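Long-range contact in heme oxygenase 1 (Synechocystis sp., PDB 1WE1), which probably opens the heme ring with reduced electron donors and oxygen, yielding biliverdin, carbon monoxide and free iron for the making of photosynthetic antenna pigments: residues H63-N75 / F167-I180. Residues are numbered along the deposited sequence; the frame is centred on the assembly and turned at random.
With HEM (protoporphyrin IX containing Fe), chain H; PO4 (phosphate ion), chain E.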
loop_
_atom_site.group_PDB
_atom_site.type_symbol
_atom_site.label_atom_id
_atom_site.label_comp_id
_atom_site.label_asym_id
_atom_site.label_seq_id
_atom_site.Cartn_x
_atom_site.Cartn_y
_atom_site.Cartn_z
ATOM N N HIS A 63 11.775 16.413 11.101
ATOM C CA HIS A 63 12.742 16.664 10.037
ATOM C C HIS A 63 12.254 17.836 9.176
ATOM O O HIS A 63 11.053 18.024 8.987
ATOM C CB HIS A 63 12.910 15.379 9.211
ATOM C CG HIS A 63 13.735 15.532 7.970
ATOM N ND1 HIS A 63 13.200 15.938 6.764
ATOM C CD2 HIS A 63 15.046 15.285 7.734
ATOM C CE1 HIS A 63 14.144 15.932 5.840
ATOM N NE2 HIS A 63 15.275 15.539 6.402
ATOM N N PRO A 64 13.184 18.658 8.667
ATOM C CA PRO A 64 12.856 19.820 7.831
ATOM C C PRO A 64 11.825 19.576 6.725
ATOM O O PRO A 64 11.014 20.456 6.419
ATOM C CB PRO A 64 14.218 20.232 7.285
ATOM C CG PRO A 64 15.107 19.967 8.456
ATOM C CD PRO A 64 14.636 18.593 8.916
ATOM N N ILE A 65 11.854 18.385 6.133
ATOM C CA ILE A 65 10.922 18.047 5.061
ATOM C C ILE A 65 9.805 17.105 5.486
ATOM O O ILE A 65 8.641 17.488 5.467
ATOM C CB ILE A 65 11.656 17.427 3.857
ATOM C CG1 ILE A 65 12.550 18.483 3.201
ATOM C CG2 ILE A 65 10.651 16.877 2.847
ATOM C CD1 ILE A 65 13.352 17.959 2.020
ATOM N N LEU A 66 10.161 15.883 5.875
ATOM C CA LEU A 66 9.180 14.871 6.286
ATOM C C LEU A 66 8.132 15.302 7.324
ATOM O O LEU A 66 6.997 14.814 7.305
ATOM C CB LEU A 66 9.904 13.607 6.779
ATOM C CG LEU A 66 10.382 12.571 5.743
ATOM C CD1 LEU A 66 10.001 12.985 4.329
ATOM C CD2 LEU A 66 11.882 12.399 5.855
ATOM N N SER A 67 8.508 16.210 8.217
ATOM C CA SER A 67 7.599 16.697 9.256
ATOM C C SER A 67 6.307 17.255 8.672
ATOM O O SER A 67 5.290 17.338 9.360
ATOM C CB SER A 67 8.276 17.796 10.084
ATOM O OG SER A 67 8.461 18.978 9.315
ATOM N N HIS A 68 6.366 17.648 7.404
ATOM C CA HIS A 68 5.221 18.213 6.698
ATOM C C HIS A 68 4.207 17.148 6.290
ATOM O O HIS A 68 3.009 17.423 6.210
ATOM C CB HIS A 68 5.691 18.970 5.448
ATOM C CG HIS A 68 6.421 20.248 5.741
ATOM N ND1 HIS A 68 7.490 20.317 6.611
ATOM C CD2 HIS A 68 6.250 21.501 5.258
ATOM C CE1 HIS A 68 7.946 21.557 6.648
ATOM N NE2 HIS A 68 7.210 22.294 5.837
ATOM N N ILE A 69 4.683 15.937 6.022
ATOM C CA ILE A 69 3.788 14.859 5.620
ATOM C C ILE A 69 3.699 13.789 6.707
ATOM O O ILE A 69 3.396 12.624 6.439
ATOM C CB ILE A 69 4.249 14.223 4.297
ATOM C CG1 ILE A 69 5.621 13.574 4.468
ATOM C CG2 ILE A 69 4.325 15.287 3.225
ATOM C CD1 ILE A 69 6.080 12.782 3.249
ATOM N N TYR A 70 3.965 14.199 7.940
ATOM C CA TYR A 70 3.913 13.286 9.065
ATOM C C TYR A 70 2.533 13.321 9.713
ATOM O O TYR A 70 2.258 14.162 10.571
ATOM C CB TYR A 70 4.980 13.654 10.095
ATOM C CG TYR A 70 4.976 12.749 11.304
ATOM C CD1 TYR A 70 5.410 11.423 11.210
ATOM C CD2 TYR A 70 4.505 13.205 12.536
ATOM C CE1 TYR A 70 5.372 10.570 12.319
ATOM C CE2 TYR A 70 4.461 12.362 13.647
ATOM C CZ TYR A 70 4.894 11.048 13.530
ATOM O OH TYR A 70 4.833 10.214 14.621
ATOM N N PHE A 71 1.674 12.398 9.292
ATOM C CA PHE A 71 0.313 12.283 9.800
ATOM C C PHE A 71 0.094 10.892 10.389
ATOM O O PHE A 71 -0.449 10.010 9.726
ATOM C CB PHE A 71 -0.690 12.499 8.667
ATOM C CG PHE A 71 -0.584 13.837 8.004
ATOM C CD1 PHE A 71 -1.093 14.977 8.619
ATOM C CD2 PHE A 71 0.008 13.958 6.748
ATOM C CE1 PHE A 71 -1.015 16.221 7.991
ATOM C CE2 PHE A 71 0.089 15.195 6.112
ATOM C CZ PHE A 71 -0.423 16.328 6.732
ATOM N N PRO A 72 0.507 10.684 11.650
ATOM C CA PRO A 72 0.350 9.388 12.323
ATOM C C PRO A 72 -1.079 8.847 12.265
ATOM O O PRO A 72 -1.349 7.722 12.690
ATOM C CB PRO A 72 0.815 9.682 13.752
ATOM C CG PRO A 72 0.527 11.153 13.919
ATOM C CD PRO A 72 0.977 11.714 12.595
ATOM N N GLU A 73 -1.988 9.656 11.734
ATOM C CA GLU A 73 -3.379 9.256 11.600
ATOM C C GLU A 73 -3.511 8.305 10.419
ATOM O O GLU A 73 -4.533 7.642 10.256
ATOM C CB GLU A 73 -4.266 10.482 11.363
ATOM C CG GLU A 73 -4.051 11.588 12.380
ATOM C CD GLU A 73 -3.025 12.614 11.929
ATOM O OE1 GLU A 73 -3.378 13.455 11.075
ATOM O OE2 GLU A 73 -1.874 12.581 12.421
ATOM N N LEU A 74 -2.473 8.252 9.589
ATOM C CA LEU A 74 -2.471 7.383 8.426
ATOM C C LEU A 74 -1.969 5.982 8.764
ATOM O O LEU A 74 -2.378 5.012 8.124
ATOM C CB LEU A 74 -1.604 7.978 7.309
ATOM C CG LEU A 74 -2.119 9.274 6.677
ATOM C CD1 LEU A 74 -1.099 9.801 5.654
ATOM C CD2 LEU A 74 -3.472 9.025 6.026
ATOM N N ASN A 75 -1.101 5.876 9.771
ATOM C CA ASN A 75 -0.525 4.583 10.166
ATOM C C ASN A 75 -1.425 3.344 9.975
ATOM O O ASN A 75 -2.503 3.225 10.559
ATOM C CB ASN A 75 -0.005 4.657 11.613
ATOM C CG ASN A 75 1.239 5.547 11.744
ATOM O OD1 ASN A 75 1.830 5.665 12.817
ATOM N ND2 ASN A 75 1.629 6.178 10.648
ATOM N N PHE A 167 -9.096 15.381 4.451
ATOM C CA PHE A 167 -7.740 15.012 4.821
ATOM C C PHE A 167 -6.919 14.890 3.555
ATOM O O PHE A 167 -5.748 15.260 3.523
ATOM C CB PHE A 167 -7.680 13.680 5.562
ATOM C CG PHE A 167 -6.279 13.305 5.989
ATOM C CD1 PHE A 167 -5.787 13.689 7.233
ATOM C CD2 PHE A 167 -5.418 12.655 5.108
ATOM C CE1 PHE A 167 -4.456 13.438 7.590
ATOM C CE2 PHE A 167 -4.091 12.403 5.459
ATOM C CZ PHE A 167 -3.611 12.798 6.702
ATOM N N LYS A 168 -7.540 14.364 2.507
ATOM C CA LYS A 168 -6.850 14.188 1.241
ATOM C C LYS A 168 -6.350 15.539 0.714
ATOM O O LYS A 168 -5.376 15.602 -0.028
ATOM C CB LYS A 168 -7.779 13.501 0.230
ATOM C CG LYS A 168 -7.064 12.876 -0.963
ATOM C CD LYS A 168 -8.037 12.151 -1.906
ATOM C CE LYS A 168 -7.359 11.798 -3.235
ATOM N NZ LYS A 168 -8.272 11.177 -4.249
ATOM N N ASN A 169 -7.011 16.625 1.106
ATOM C CA ASN A 169 -6.581 17.953 0.666
ATOM C C ASN A 169 -5.438 18.452 1.537
ATOM O O ASN A 169 -4.412 18.901 1.028
ATOM C CB ASN A 169 -7.738 18.949 0.712
ATOM C CG ASN A 169 -8.715 18.754 -0.432
ATOM O OD1 ASN A 169 -8.308 18.603 -1.591
ATOM N ND2 ASN A 169 -10.010 18.769 -0.121
ATOM N N THR A 170 -5.617 18.376 2.849
ATOM C CA THR A 170 -4.568 18.794 3.757
ATOM C C THR A 170 -3.279 18.102 3.311
ATOM O O THR A 170 -2.211 18.721 3.267
ATOM C CB THR A 170 -4.877 18.371 5.207
ATOM O OG1 THR A 170 -6.079 19.017 5.651
ATOM C CG2 THR A 170 -3.713 18.736 6.135
ATOM N N TYR A 171 -3.396 16.821 2.958
ATOM C CA TYR A 171 -2.243 16.038 2.534
ATOM C C TYR A 171 -1.618 16.514 1.212
ATOM O O TYR A 171 -0.399 16.667 1.132
ATOM C CB TYR A 171 -2.617 14.547 2.459
ATOM C CG TYR A 171 -1.423 13.641 2.232
ATOM C CD1 TYR A 171 -0.892 13.464 0.951
ATOM C CD2 TYR A 171 -0.781 13.015 3.305
ATOM C CE1 TYR A 171 0.247 12.692 0.742
ATOM C CE2 TYR A 171 0.359 12.243 3.109
ATOM C CZ TYR A 171 0.871 12.084 1.821
ATOM O OH TYR A 171 1.987 11.301 1.598
ATOM N N ARG A 172 -2.430 16.740 0.179
ATOM C CA ARG A 172 -1.907 17.222 -1.105
ATOM C C ARG A 172 -1.275 18.587 -0.856
ATOM O O ARG A 172 -0.194 18.900 -1.356
ATOM C CB ARG A 172 -3.029 17.396 -2.123
ATOM C CG ARG A 172 -3.693 16.131 -2.601
ATOM C CD ARG A 172 -4.996 16.500 -3.280
ATOM N NE ARG A 172 -5.650 15.379 -3.942
ATOM C CZ ARG A 172 -5.118 14.689 -4.947
ATOM N NH1 ARG A 172 -5.803 13.686 -5.486
ATOM N NH2 ARG A 172 -3.901 14.990 -5.403
ATOM N N GLN A 173 -1.987 19.399 -0.080
ATOM C CA GLN A 173 -1.542 20.734 0.290
ATOM C C GLN A 173 -0.177 20.607 0.952
ATOM O O GLN A 173 0.786 21.268 0.553
ATOM C CB GLN A 173 -2.548 21.360 1.270
ATOM C CG GLN A 173 -2.178 22.751 1.790
ATOM C CD GLN A 173 -2.066 23.780 0.679
ATOM O OE1 GLN A 173 -2.991 23.955 -0.118
ATOM N NE2 GLN A 173 -0.930 24.469 0.620
ATOM N N ALA A 174 -0.106 19.744 1.962
ATOM C CA ALA A 174 1.134 19.513 2.689
ATOM C C ALA A 174 2.290 19.316 1.716
ATOM O O ALA A 174 3.357 19.904 1.883
ATOM C CB ALA A 174 0.991 18.298 3.585
ATOM N N MET A 175 2.072 18.497 0.694
ATOM C CA MET A 175 3.100 18.243 -0.305
ATOM C C MET A 175 3.467 19.502 -1.091
ATOM O O MET A 175 4.640 19.740 -1.378
ATOM C CB MET A 175 2.637 17.158 -1.281
ATOM C CG MET A 175 2.547 15.762 -0.691
ATOM S SD MET A 175 2.480 14.484 -1.976
ATOM C CE MET A 175 0.797 14.685 -2.592
ATOM N N ASN A 176 2.454 20.298 -1.436
ATOM C CA ASN A 176 2.649 21.529 -2.197
ATOM C C ASN A 176 3.347 22.648 -1.428
ATOM O O ASN A 176 3.696 23.679 -2.006
ATOM C CB ASN A 176 1.306 22.033 -2.723
ATOM C CG ASN A 176 0.697 21.094 -3.743
ATOM O OD1 ASN A 176 1.307 20.791 -4.771
ATOM N ND2 ASN A 176 -0.513 20.622 -3.462
ATOM N N ASP A 177 3.544 22.448 -0.127
ATOM C CA ASP A 177 4.221 23.442 0.697
ATOM C C ASP A 177 5.549 22.883 1.191
ATOM O O ASP A 177 6.073 23.317 2.218
ATOM C CB ASP A 177 3.362 23.845 1.905
ATOM C CG ASP A 177 1.997 24.389 1.507
ATOM O OD1 ASP A 177 1.902 25.078 0.465
ATOM O OD2 ASP A 177 1.017 24.139 2.249
ATOM N N LEU A 178 6.092 21.920 0.454
ATOM C CA LEU A 178 7.360 21.292 0.821
ATOM C C LEU A 178 8.572 22.096 0.364
ATOM O O LEU A 178 8.659 22.507 -0.794
ATOM C CB LEU A 178 7.437 19.878 0.233
ATOM C CG LEU A 178 7.187 18.699 1.178
ATOM C CD1 LEU A 178 5.996 18.975 2.076
ATOM C CD2 LEU A 178 6.970 17.441 0.352
ATOM N N PRO A 179 9.525 22.330 1.281
ATOM C CA PRO A 179 10.757 23.081 1.017
ATOM C C PRO A 179 11.763 22.317 0.153
ATOM O O PRO A 179 12.847 21.959 0.617
ATOM C CB PRO A 179 11.292 23.358 2.420
ATOM C CG PRO A 179 10.844 22.153 3.191
ATOM C CD PRO A 179 9.427 21.968 2.708
ATOM N N ILE A 180 11.410 22.073 -1.104
ATOM C CA ILE A 180 12.301 21.344 -2.001
ATOM C C ILE A 180 12.429 22.020 -3.363
ATOM O O ILE A 180 11.545 22.776 -3.770
ATOM C CB ILE A 180 11.807 19.889 -2.232
ATOM C CG1 ILE A 180 10.468 19.898 -2.979
ATOM C CG2 ILE A 180 11.667 19.169 -0.896
ATOM C CD1 ILE A 180 9.990 18.532 -3.413
HETATM C CHA HEM H . -5.561 6.867 -6.858
HETATM C CHB HEM H . -1.799 4.170 -5.453
HETATM C CHC HEM H . -3.960 0.364 -7.550
HETATM C CHD HEM H . -8.111 2.766 -7.450
HETATM C C1A HEM H . -4.268 6.528 -6.402
HETATM C C2A HEM H . -3.236 7.452 -5.959
HETATM C C3A HEM H . -2.155 6.692 -5.608
HETATM C C4A HEM H . -2.567 5.291 -5.777
HETATM C CMA HEM H . -0.810 7.140 -5.121
HETATM C CAA HEM H . -3.376 8.963 -5.851
HETATM C CBA HEM H . -3.296 9.738 -7.189
HETATM C CGA HEM H . -3.408 11.145 -7.061
HETATM O O1A HEM H . -2.298 11.808 -7.123
HETATM O O2A HEM H . -4.492 11.737 -6.890
HETATM C C1B HEM H . -2.037 2.874 -5.939
HETATM C C2B HEM H . -1.073 1.776 -5.891
HETATM C C3B HEM H . -1.700 0.689 -6.426
HETATM C C4B HEM H . -3.013 1.153 -6.871
HETATM C CMB HEM H . 0.318 1.887 -5.317
HETATM C CAB HEM H . -1.218 -0.746 -6.517
HETATM C CBB HEM H . 0.027 -0.946 -7.422
HETATM C C1C HEM H . -5.301 0.641 -7.632
HETATM C C2C HEM H . -6.348 -0.310 -7.978
HETATM C C3C HEM H . -7.455 0.436 -8.172
HETATM C C4C HEM H . -7.180 1.757 -7.654
HETATM C CMC HEM H . -6.158 -1.811 -8.077
HETATM C CAC HEM H . -8.761 -0.004 -8.836
HETATM C CBC HEM H . -9.756 -0.572 -7.784
HETATM C C1D HEM H . -7.800 4.134 -7.257
HETATM C C2D HEM H . -8.787 5.212 -7.276
HETATM C C3D HEM H . -8.081 6.352 -7.064
HETATM C C4D HEM H . -6.649 5.974 -6.977
HETATM C CMD HEM H . -10.246 4.981 -7.504
HETATM C CAD HEM H . -8.558 7.780 -6.936
HETATM C CBD HEM H . -8.462 8.578 -8.312
HETATM C CGD HEM H . -8.634 9.974 -8.153
HETATM O O1D HEM H . -8.068 10.592 -7.175
HETATM O O2D HEM H . -9.340 10.630 -8.972
HETATM N NA HEM H . -3.838 5.227 -6.304
HETATM N NB HEM H . -3.217 2.480 -6.529
HETATM N NC HEM H . -5.844 1.915 -7.389
HETATM N ND HEM H . -6.517 4.630 -7.032
HETATM FE FE HEM H . -4.855 3.579 -6.827
HETATM P P PO4 E . -10.775 14.720 -4.935
HETATM O O1 PO4 E . -10.695 15.985 -5.716
HETATM O O2 PO4 E . -10.908 15.037 -3.489
HETATM O O3 PO4 E . -9.539 13.921 -5.155
HETATM O O4 PO4 E . -11.958 13.938 -5.383
HETATM O O HOH W 1 -5.259 3.376 -5.084
#
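Phe71 and Phe167 form a T-shaped aromatic pair: the edge of Phe167 points at the face of Phe71, with ring planes 77° apart and centroids separated by 5.0 Å. The point of the T is Phe167 CZ, 3.5 Å from Phe71 CG. Phe167 reaches it because its CG stands anti to the backbone N (chi1 -178°), which carries the ring across to the loop. Tyr171 extends the pair into an aromatic cluster, but it meets Phe71 rim to rim, neither ring over the other's face. In the plane of the Phe71 ring, at its edge, sits the methyl CB of Ala174. Glu73 OE1 lies at the edge of Phe167, 3.6 Å from CE1, where the ring's weakly positive hydrogens would suit a carboxylate. Beyond the helix end, Pro179 CD makes a CH-pi contact over one face of the His68 imidazole, 4.1 Å from the centroid and 23° off the normal.

Aliphatic side chains add to the cluster at Leu74 and continue the contact past the helix end. Leu74 CD2 lies 3.5 Å from Phe167 CE2, while its other methyl, CD1, rests against Tyr171. Ile65 has CG1 near Pro179 CG, and its CD1 meets Ile180 CG2 at 3.6 Å, the two side chains crossing at about a right angle.

The polar bonds lie within the loop or run to the heme: Ser67 OG donates to His63 O (2.8 Å), and Arg172 NH1 donates to a heme propionate, O2A, at 2.7 Å. Lys168 NZ hydrogen-bonds O1D of the other propionate.

The loop between helices 36-59 and 77-88 thus lies along helix 164-176 and the turn after it, about a quarter turn round the helix from the heme. Tyr171 OH is hydrogen-bonded to Ser124 OG of helix 120-146, which also packs against Ile69, Leu74 and Phe167; Met175, Leu178 and Ile180 touch helix 5-12.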